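Local coordinates for nuclease (Salmonella phage SETP3, PDB 4QBN), which probably cuts nucleic acids by hydrolysing ester bonds, as a magnesium-dependent nuclease of the VRR-NUC family, at residues Arg6-Ala11 against Val48-Asp53; Lys12-Ala17 against Lys87-Tyr92. All coordinates share one frame; numbering follows the deposited sequence.

Contact 1: Arg6-Ala11 against Val48-Asp53; sequences RVQKYA and VEVKKD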
# COMPACT_ATOMS: atom_id res chain seq x y z
N ARG A 6 -9.00 13.23 -14.59
CA ARG A 6 -9.85 12.41 -15.45
C ARG A 6 -9.28 11.01 -15.67
O ARG A 6 -10.04 10.02 -15.67
CB ARG A 6 -10.08 13.09 -16.80
CG ARG A 6 -11.20 14.13 -16.72
CD ARG A 6 -10.76 15.50 -17.14
NE ARG A 6 -10.12 15.55 -18.46
CZ ARG A 6 -9.63 16.67 -18.99
NH1 ARG A 6 -9.71 17.82 -18.32
NH2 ARG A 6 -9.06 16.65 -20.19
N VAL A 7 -7.97 10.92 -15.88
CA VAL A 7 -7.35 9.61 -16.06
C VAL A 7 -7.46 8.85 -14.76
O VAL A 7 -7.66 7.63 -14.73
CB VAL A 7 -5.89 9.72 -16.48
CG1 VAL A 7 -5.20 8.30 -16.56
CG2 VAL A 7 -5.80 10.48 -17.83
N GLN A 8 -7.25 9.53 -13.64
CA GLN A 8 -7.32 8.84 -12.36
C GLN A 8 -8.73 8.28 -12.09
O GLN A 8 -8.90 7.17 -11.55
CB GLN A 8 -6.92 9.80 -11.24
CG GLN A 8 -6.85 9.15 -9.92
CD GLN A 8 -6.20 10.08 -8.92
OE1 GLN A 8 -6.81 10.45 -7.90
NE2 GLN A 8 -4.97 10.52 -9.22
N LYS A 9 -9.75 9.06 -12.43
CA LYS A 9 -11.11 8.59 -12.23
C LYS A 9 -11.42 7.38 -13.11
O LYS A 9 -12.14 6.47 -12.70
CB LYS A 9 -12.08 9.70 -12.51
CG LYS A 9 -13.55 9.30 -12.43
CD LYS A 9 -14.41 10.58 -12.58
CE LYS A 9 -15.63 10.40 -13.49
NZ LYS A 9 -16.74 9.61 -12.88
N TYR A 10 -10.93 7.39 -14.33
CA TYR A 10 -11.20 6.26 -15.24
C TYR A 10 -10.53 5.02 -14.73
O TYR A 10 -11.09 3.90 -14.75
CB TYR A 10 -10.66 6.60 -16.62
CG TYR A 10 -10.81 5.51 -17.63
CD1 TYR A 10 -12.05 5.23 -18.18
CD2 TYR A 10 -9.71 4.80 -18.06
CE1 TYR A 10 -12.19 4.26 -19.15
CE2 TYR A 10 -9.84 3.81 -19.05
CZ TYR A 10 -11.06 3.55 -19.56
OH TYR A 10 -11.18 2.57 -20.54
N ALA A 11 -9.29 5.20 -14.28
CA ALA A 11 -8.56 4.08 -13.75
C ALA A 11 -9.33 3.51 -12.54
O ALA A 11 -9.50 2.28 -12.36
CB ALA A 11 -7.11 4.49 -13.35
N VAL A 48 -0.24 2.43 -8.44
CA VAL A 48 -0.37 3.08 -9.76
C VAL A 48 -0.16 4.59 -9.66
O VAL A 48 -0.82 5.27 -8.88
CB VAL A 48 -1.77 2.79 -10.37
CG1 VAL A 48 -1.90 3.55 -11.72
CG2 VAL A 48 -1.88 1.29 -10.60
N GLU A 49 0.76 5.13 -10.48
CA GLU A 49 1.01 6.55 -10.47
C GLU A 49 0.30 7.12 -11.68
O GLU A 49 0.39 6.54 -12.73
CB GLU A 49 2.52 6.79 -10.59
CG GLU A 49 2.86 8.28 -10.65
CD GLU A 49 2.86 8.98 -9.25
OE1 GLU A 49 2.62 8.31 -8.22
OE2 GLU A 49 3.06 10.23 -9.19
N VAL A 50 -0.44 8.22 -11.55
CA VAL A 50 -1.17 8.73 -12.69
C VAL A 50 -0.65 10.09 -13.12
O VAL A 50 -0.48 10.97 -12.26
CB VAL A 50 -2.67 8.84 -12.35
CG1 VAL A 50 -3.41 9.40 -13.56
CG2 VAL A 50 -3.21 7.50 -11.92
N LYS A 51 -0.39 10.26 -14.42
CA LYS A 51 0.12 11.53 -14.94
C LYS A 51 -0.84 12.14 -15.95
O LYS A 51 -1.78 11.49 -16.42
CB LYS A 51 1.47 11.32 -15.62
CG LYS A 51 2.55 10.70 -14.69
CD LYS A 51 2.68 11.46 -13.34
CE LYS A 51 3.48 12.70 -13.62
NZ LYS A 51 3.93 13.56 -12.45
N LYS A 52 -0.59 13.39 -16.31
CA LYS A 52 -1.53 14.14 -17.14
C LYS A 52 -1.51 13.75 -18.62
O LYS A 52 -2.47 14.03 -19.37
CB LYS A 52 -1.26 15.64 -17.00
CG LYS A 52 0.03 16.07 -17.62
CD LYS A 52 0.39 17.50 -17.24
CE LYS A 52 1.79 17.84 -17.74
NZ LYS A 52 1.86 17.91 -19.24
N ASP A 53 -0.39 13.20 -19.07
CA ASP A 53 -0.23 12.75 -20.46
C ASP A 53 0.88 11.72 -20.58
O ASP A 53 1.57 11.43 -19.59
CB ASP A 53 -0.04 13.92 -21.46
CG ASP A 53 1.32 14.63 -21.32
OD1 ASP A 53 2.32 14.03 -20.87
OD2 ASP A 53 1.39 15.83 -21.71
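Val50 overlaps Val7 through one methyl branch, its CG1 lying 3.7 Å from Val7 CG1 and 3.8 Å from Val7 CB. This joins the first helix to the inner strand 44-50 in the PD-(D/E)XK nuclease fold, whose sequence signature is matched here by Asp35 and by Glu49-Val50-Lys51. The closest CA pair, Gln8 with Val50 at 6.2 Å, shows how near the helix backbone comes to the strand, a separation that leaves the valine methyls in direct contact. In Val7, CG1 stands anti to the backbone N (chi1 176°), which turns that methyl onto Val50, while CG2 heads for the strand end and stays 4.4 Å from Lys51 O.

The side chains alternate through Glu49, Val50 and the first loop residue, Lys51. Val50 points its CB at the helix, whereas Glu49 and Lys51 point theirs away, and both reach side chains of helix 60-71 beyond the sheet. Asp35 binds the same strand, taking the amide of Val50 at OD2 and giving its own N to Glu49 OE1. In relatives with this signature the two acids hold the catalytic metal; here the valine pair lies on the opposite face of the strand from the Glu49 side chain. Gln8 adds its backbone to the contact more closely than its side chain: Val50 CG1 sits 3.8 Å from Gln8 N but 4.2 Å from Gln8 CB.

Contact 2: Lys12-Ala17 against Lys87-Tyr92; sequences KERFEA and KLIEHY
This is a helix-to-helix contact, pairing the later turns of helix 3-17 with helix 82-92 on one side of the mixed sheet of a PD-(D/E)XK-type fold. The two short segments run roughly parallel, at 33°, but their axes come no closer than 11.7 Å, so the space is bridged by side chains, chiefly Ile89, which extends its CD1 between Arg14 and Phe15. That methyl is 3.7 Å from Arg14 CB and also stands 3.7 Å above the guanidinium plane, over its centre, while Ile89 CG2 approaches Arg14 NH2 at the same 3.7 Å. The arginine chain bends at chi2 (-91°) and at an unusual, nearly eclipsed chi3 (-14°), which brings the guanidinium face over the methyl.

Phe15 closes on Ile89 from another side, its CE1 being 3.8 Å from both CD1 and CG1 of Ile89, with the methyl oblique to the ring. Leu88 CD2 meets the ring near its plane, at the edge, 4.3 Å from CZ of Phe15. Val22 of strand 21-27 also touches Phe15, and Phe77 and Val79 touch Leu88, so the interface continues into the sheet. Because NH1 of Arg14 forms a salt bridge with Asp86, one arginine can cover a hydrophobic methyl with its flat face while its charge is probably balanced by Asp86.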
# COMPACT_ATOMS: atom_id res chain seq x y z
N LYS A 12 -9.76 4.40 -11.67
CA LYS A 12 -10.47 3.94 -10.48
C LYS A 12 -11.68 3.13 -10.88
O LYS A 12 -11.92 2.06 -10.34
CB LYS A 12 -10.90 5.14 -9.61
CG LYS A 12 -11.80 4.77 -8.44
CD LYS A 12 -11.94 5.99 -7.49
CE LYS A 12 -12.70 5.66 -6.24
NZ LYS A 12 -14.10 5.39 -6.61
N GLU A 13 -12.45 3.63 -11.85
CA GLU A 13 -13.64 2.91 -12.32
C GLU A 13 -13.39 1.55 -12.96
O GLU A 13 -14.11 0.57 -12.72
CB GLU A 13 -14.43 3.81 -13.29
CG GLU A 13 -15.03 5.05 -12.57
CD GLU A 13 -15.67 6.06 -13.51
OE1 GLU A 13 -15.26 6.14 -14.71
OE2 GLU A 13 -16.56 6.81 -13.03
N ARG A 14 -12.35 1.48 -13.79
CA ARG A 14 -11.95 0.20 -14.40
C ARG A 14 -11.52 -0.82 -13.35
O ARG A 14 -11.88 -1.99 -13.45
CB ARG A 14 -10.80 0.42 -15.38
CG ARG A 14 -11.21 1.26 -16.61
CD ARG A 14 -11.73 0.45 -17.84
NE ARG A 14 -11.51 -1.02 -17.86
CZ ARG A 14 -10.76 -1.71 -18.74
NH1 ARG A 14 -10.09 -1.09 -19.70
NH2 ARG A 14 -10.67 -3.04 -18.65
N PHE A 15 -10.74 -0.40 -12.36
CA PHE A 15 -10.31 -1.33 -11.32
C PHE A 15 -11.46 -1.76 -10.44
O PHE A 15 -11.52 -2.90 -10.01
CB PHE A 15 -9.24 -0.68 -10.44
CG PHE A 15 -7.98 -0.33 -11.19
CD1 PHE A 15 -7.54 -1.14 -12.21
CD2 PHE A 15 -7.23 0.82 -10.85
CE1 PHE A 15 -6.33 -0.83 -12.90
CE2 PHE A 15 -6.05 1.14 -11.54
CZ PHE A 15 -5.62 0.30 -12.57
N GLU A 16 -12.34 -0.83 -10.11
CA GLU A 16 -13.49 -1.22 -9.29
C GLU A 16 -14.41 -2.20 -10.03
O GLU A 16 -15.02 -3.07 -9.40
CB GLU A 16 -14.25 0.01 -8.81
CG GLU A 16 -13.50 0.77 -7.71
CD GLU A 16 -14.19 2.08 -7.34
OE1 GLU A 16 -15.09 2.49 -8.11
OE2 GLU A 16 -13.87 2.69 -6.28
N ALA A 17 -14.47 -2.09 -11.37
CA ALA A 17 -15.24 -3.04 -12.20
C ALA A 17 -14.69 -4.47 -12.22
O ALA A 17 -15.40 -5.40 -12.55
CB ALA A 17 -15.36 -2.53 -13.65
N LYS A 87 -4.31 -0.65 -21.65
CA LYS A 87 -3.18 -1.57 -21.95
C LYS A 87 -2.62 -2.20 -20.73
O LYS A 87 -2.18 -3.33 -20.77
CB LYS A 87 -2.04 -0.87 -22.66
CG LYS A 87 -2.34 -0.58 -24.04
CD LYS A 87 -1.16 0.14 -24.64
CE LYS A 87 -1.44 0.53 -26.05
NZ LYS A 87 -0.27 1.19 -26.69
N LEU A 88 -2.58 -1.45 -19.63
CA LEU A 88 -2.10 -2.03 -18.37
C LEU A 88 -2.98 -3.22 -17.96
O LEU A 88 -2.51 -4.31 -17.59
CB LEU A 88 -2.07 -0.95 -17.28
CG LEU A 88 -1.87 -1.44 -15.86
CD1 LEU A 88 -0.47 -2.09 -15.75
CD2 LEU A 88 -2.07 -0.23 -14.88
N ILE A 89 -4.30 -3.02 -18.00
CA ILE A 89 -5.16 -4.12 -17.63
C ILE A 89 -5.04 -5.30 -18.59
O ILE A 89 -4.97 -6.46 -18.16
CB ILE A 89 -6.62 -3.59 -17.48
CG1 ILE A 89 -6.63 -2.63 -16.27
CG2 ILE A 89 -7.59 -4.72 -17.34
CD1 ILE A 89 -7.97 -1.81 -16.20
N GLU A 90 -5.00 -5.01 -19.88
CA GLU A 90 -4.92 -6.06 -20.88
C GLU A 90 -3.67 -6.90 -20.72
O GLU A 90 -3.69 -8.13 -20.87
CB GLU A 90 -4.94 -5.47 -22.29
CG GLU A 90 -4.93 -6.55 -23.38
CD GLU A 90 -4.93 -5.99 -24.78
OE1 GLU A 90 -4.69 -4.77 -24.93
OE2 GLU A 90 -5.18 -6.78 -25.74
N HIS A 91 -2.57 -6.24 -20.41
CA HIS A 91 -1.28 -6.93 -20.43
C HIS A 91 -0.82 -7.54 -19.10
O HIS A 91 -0.03 -8.48 -19.08
CB HIS A 91 -0.21 -5.94 -20.90
CG HIS A 91 -0.26 -5.70 -22.38
ND1 HIS A 91 0.44 -4.68 -22.99
CD2 HIS A 91 -0.92 -6.36 -23.36
CE1 HIS A 91 0.20 -4.71 -24.29
NE2 HIS A 91 -0.60 -5.73 -24.54
N TYR A 92 -1.27 -6.97 -18.01
CA TYR A 92 -0.78 -7.32 -16.67
C TYR A 92 -1.83 -7.97 -15.81
O TYR A 92 -1.47 -8.59 -14.83
CB TYR A 92 -0.20 -6.12 -15.90
CG TYR A 92 1.14 -5.72 -16.48
CD1 TYR A 92 1.20 -4.93 -17.63
CD2 TYR A 92 2.35 -6.22 -15.93
CE1 TYR A 92 2.42 -4.60 -18.20
CE2 TYR A 92 3.59 -5.89 -16.47
CZ TYR A 92 3.60 -5.09 -17.61
OH TYR A 92 4.79 -4.78 -18.18

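Overall arrangement
Helix 3-17 carries the first half of both contacts: contact 1 sets its earlier turns on strand 44-50, and contact 2 sets its later turns on helix 82-92. The contact centres lie 12 Å apart, and the contacts touch where Val48 CG2 comes within 4.3 Å of Phe15 CE2, so their apolar packing joins at that point. A polar link also connects them, since Tyr10 OH and Arg14 NH1 both reach Asp86 OD1. Contact 1 includes Glu49 and Lys51 of the signature, where a metal would probably bind. A bound sulfate, probably from the crystallisation liquor, lies about 5 Å from the side chain of Val7.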